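Local structure of 49 protein (Murid herpesvirus 4, 6A4V) at residues Leu66-Val71 with Lys251-Glu256. The protein probably promotes replication of the virus by interacting with the host poly(ADP-ribose) polymerase 1. Residues are numbered along the deposited sequence; the frame is centred on the assembly and turned at random.
Sequences LCKLQV and KNHVKE
Leu69 and His253 are closest in backbone register where segments 66-71 and 251-256, on helices 61-85 and 238-262, run nearly antiparallel, their axes 9.9 Å apart and 161° between their directions. Leu69 makes the apolar half of the contact. Its CD2 methyl meets Val254 CG2 at 3.5 Å, a tight fit, with the two side chains crossing at about a right angle. The same CD2 lies 3.8 Å from His253 CB. CG2, the Val254 branch that meets Leu69, stands anti to the carbonyl carbon. The polar half is formed by Lys68, His253 and Glu256. The Lys68 chain is bent and brings NZ to 3.9 Å from His253 CE1, oblique to the ring. ND1 of His253 donates to Glu256 OE2 at 2.7 Å, three residues on, and this bond probably helps to fix the ring's rotation. The bond is bent (135°), with OE2 21° out of the ring plane. One water accepts from Lys68 NZ and donates to Glu256 OE2, and so links the helices. Leu305 of helix 295-312 also packs on Leu69, while Leu282 and Leu286 of helix 274-289 pack on Val254. This is antiparallel helix packing in a mainly helical fold, with a buried leucine-valine contact beside a water-bridged polar edge.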
ATOM      1  N   LEU B  66      22.864  -4.048  -4.756  1.00 32.31           N
ATOM      2  CA  LEU B  66      21.581  -4.123  -5.312  1.00 36.66           C
ATOM      3  C   LEU B  66      20.568  -4.641  -4.293  1.00 41.06           C
ATOM      4  O   LEU B  66      19.500  -4.043  -4.179  1.00 48.20           O
ATOM      5  CB  LEU B  66      21.613  -5.013  -6.539  1.00 34.70           C
ATOM      6  CG  LEU B  66      22.184  -4.293  -7.739  1.00 40.08           C
ATOM      7  CD1 LEU B  66      22.322  -5.290  -8.873  1.00 44.32           C
ATOM      8  CD2 LEU B  66      21.270  -3.134  -8.122  1.00 36.69           C
ATOM      9  N   CYS B  67      20.914  -5.713  -3.567  1.00 41.45           N
ATOM     10  CA  CYS B  67      20.055  -6.169  -2.465  1.00 42.31           C
ATOM     11  C   CYS B  67      19.785  -4.943  -1.573  1.00 41.02           C
ATOM     12  O   CYS B  67      18.688  -4.657  -1.254  1.00 43.60           O
ATOM     13  CB  CYS B  67      20.718  -7.322  -1.709  1.00 46.03           C
ATOM     14  SG  CYS B  67      21.074  -8.779  -2.743  1.00 53.29           S
ATOM     15  N   LYS B  68      20.836  -4.188  -1.237  1.00 42.04           N
ATOM     16  CA  LYS B  68      20.745  -3.159  -0.243  1.00 34.72           C
ATOM     17  C   LYS B  68      19.730  -2.134  -0.730  1.00 35.61           C
ATOM     18  O   LYS B  68      18.882  -1.685   0.062  1.00 34.95           O
ATOM     19  CB  LYS B  68      22.097  -2.483   0.014  1.00 35.70           C
ATOM     20  CG  LYS B  68      23.185  -3.373   0.597  1.00 40.93           C
ATOM     21  CD  LYS B  68      24.028  -2.777   1.767  1.00 46.12           C
ATOM     22  CE  LYS B  68      25.494  -3.199   1.730  1.00 53.41           C
ATOM     23  NZ  LYS B  68      26.416  -2.029   1.786  1.00 53.60           N
ATOM     24  N   LEU B  69      19.765  -1.889  -2.042  1.00 33.64           N
ATOM     25  CA  LEU B  69      18.951  -0.969  -2.715  1.00 29.90           C
ATOM     26  C   LEU B  69      17.512  -1.442  -2.752  1.00 31.49           C
ATOM     27  O   LEU B  69      16.636  -0.596  -2.763  1.00 34.13           O
ATOM     28  CB  LEU B  69      19.453  -0.753  -4.143  1.00 31.40           C
ATOM     29  CG  LEU B  69      20.649   0.202  -4.228  1.00 32.29           C
ATOM     30  CD1 LEU B  69      21.264   0.174  -5.612  1.00 29.25           C
ATOM     31  CD2 LEU B  69      20.259   1.605  -3.793  1.00 28.79           C
ATOM     32  N   GLN B  70      17.310  -2.748  -2.916  1.00 40.03           N
ATOM     33  CA  GLN B  70      15.971  -3.325  -2.975  1.00 40.29           C
ATOM     34  C   GLN B  70      15.309  -3.186  -1.617  1.00 34.03           C
ATOM     35  O   GLN B  70      14.185  -2.613  -1.531  1.00 42.31           O
ATOM     36  CB  GLN B  70      16.043  -4.781  -3.404  1.00 49.26           C
ATOM     37  CG  GLN B  70      16.238  -4.883  -4.899  1.00 48.05           C
ATOM     38  CD  GLN B  70      16.379  -6.308  -5.367  1.00 57.39           C
ATOM     39  OE1 GLN B  70      17.094  -7.118  -4.767  1.00 77.18           O
ATOM     40  NE2 GLN B  70      15.699  -6.617  -6.461  1.00 51.27           N
ATOM     41  N   VAL B  71      16.091  -3.461  -0.560  1.00 26.46           N
ATOM     42  CA  VAL B  71      15.626  -3.239   0.775  1.00 25.65           C
ATOM     43  C   VAL B  71      15.278  -1.772   0.966  1.00 32.74           C
ATOM     44  O   VAL B  71      14.274  -1.501   1.631  1.00 30.01           O
ATOM     45  CB  VAL B  71      16.670  -3.592   1.839  1.00 28.92           C
ATOM     46  CG1 VAL B  71      16.285  -3.004   3.174  1.00 27.13           C
ATOM     47  CG2 VAL B  71      16.846  -5.104   1.914  1.00 39.60           C
ATOM     48  N   LYS B 251      19.288   7.137  -2.113  1.00 25.80           N
ATOM     49  CA  LYS B 251      19.916   7.900  -3.249  1.00 35.75           C
ATOM     50  C   LYS B 251      21.455   7.731  -3.317  1.00 33.69           C
ATOM     51  O   LYS B 251      22.051   7.673  -4.352  1.00 39.72           O
ATOM     52  CB  LYS B 251      19.627   9.380  -3.031  1.00 32.47           C
ATOM     53  CG  LYS B 251      20.056  10.302  -4.155  1.00 44.25           C
ATOM     54  CD  LYS B 251      20.537  11.654  -3.626  1.00 52.14           C
ATOM     55  CE  LYS B 251      19.655  12.284  -2.568  1.00 50.29           C
ATOM     56  NZ  LYS B 251      20.190  13.629  -2.230  1.00 54.45           N
ATOM     57  N   ASN B 252      22.128   7.812  -2.162  1.00 41.95           N
ATOM     58  CA  ASN B 252      23.572   7.721  -2.084  1.00 34.27           C
ATOM     59  C   ASN B 252      24.062   6.293  -2.391  1.00 33.31           C
ATOM     60  O   ASN B 252      25.208   6.106  -2.954  1.00 37.26           O
ATOM     61  CB  ASN B 252      24.068   8.261  -0.744  1.00 28.56           C
ATOM     62  CG  ASN B 252      23.886   9.752  -0.643  1.00 27.62           C
ATOM     63  OD1 ASN B 252      24.338  10.489  -1.539  1.00 23.23           O
ATOM     64  ND2 ASN B 252      23.330  10.224   0.481  1.00 24.79           N
ATOM     65  N   HIS B 253      23.267   5.273  -2.098  1.00 29.62           N
ATOM     66  CA  HIS B 253      23.755   3.938  -2.428  1.00 29.68           C
ATOM     67  C   HIS B 253      23.538   3.718  -3.901  1.00 33.09           C
ATOM     68  O   HIS B 253      24.304   2.955  -4.462  1.00 23.10           O
ATOM     69  CB  HIS B 253      23.149   2.794  -1.648  1.00 31.25           C
ATOM     70  CG  HIS B 253      23.770   2.523  -0.325  1.00 38.89           C
ATOM     71  ND1 HIS B 253      24.922   1.760  -0.191  1.00 31.92           N
ATOM     72  CD2 HIS B 253      23.329   2.813   0.925  1.00 36.75           C
ATOM     73  CE1 HIS B 253      25.172   1.633   1.099  1.00 47.75           C
ATOM     74  NE2 HIS B 253      24.230   2.304   1.810  1.00 41.25           N
ATOM     75  N   VAL B 254      22.553   4.398  -4.530  1.00 27.64           N
ATOM     76  CA  VAL B 254      22.530   4.344  -6.004  1.00 28.97           C
ATOM     77  C   VAL B 254      23.849   4.934  -6.552  1.00 39.49           C
ATOM     78  O   VAL B 254      24.463   4.379  -7.473  1.00 39.30           O
ATOM     79  CB  VAL B 254      21.228   4.974  -6.572  1.00 35.30           C
ATOM     80  CG1 VAL B 254      21.275   5.111  -8.091  1.00 27.80           C
ATOM     81  CG2 VAL B 254      20.007   4.086  -6.208  1.00 35.72           C
ATOM     82  N   LYS B 255      24.343   6.047  -5.972  1.00 39.45           N
ATOM     83  CA  LYS B 255      25.613   6.613  -6.527  1.00 47.43           C
ATOM     84  C   LYS B 255      26.801   5.669  -6.317  1.00 43.62           C
ATOM     85  O   LYS B 255      27.580   5.560  -7.215  1.00 31.71           O
ATOM     86  CB  LYS B 255      25.879   8.016  -6.009  1.00 44.83           C
ATOM     87  CG  LYS B 255      25.209   9.034  -6.932  1.00 50.14           C
ATOM     88  CD  LYS B 255      24.680  10.201  -6.219  1.00 65.71           C
ATOM     89  CE  LYS B 255      23.690  11.012  -7.027  1.00 78.59           C
ATOM     90  NZ  LYS B 255      22.906  11.879  -6.105  1.00 94.88           N
ATOM     91  N   GLU B 256      26.852   4.990  -5.158  1.00 38.65           N
ATOM     92  CA  GLU B 256      27.801   4.025  -4.873  1.00 36.43           C
ATOM     93  C   GLU B 256      27.744   2.933  -5.937  1.00 48.44           C
ATOM     94  O   GLU B 256      28.778   2.571  -6.452  1.00 42.72           O
ATOM     95  CB  GLU B 256      27.586   3.403  -3.494  1.00 37.67           C
ATOM     96  CG  GLU B 256      28.439   2.181  -3.291  1.00 43.43           C
ATOM     97  CD  GLU B 256      28.390   1.450  -1.966  1.00 41.30           C
ATOM     98  OE1 GLU B 256      29.447   0.960  -1.593  1.00 53.71           O
ATOM     99  OE2 GLU B 256      27.305   1.296  -1.354  1.00 47.75           O
TER
HETATM  100  O   HOH W   1      27.332  -1.642  -0.897  1.00 39.20           O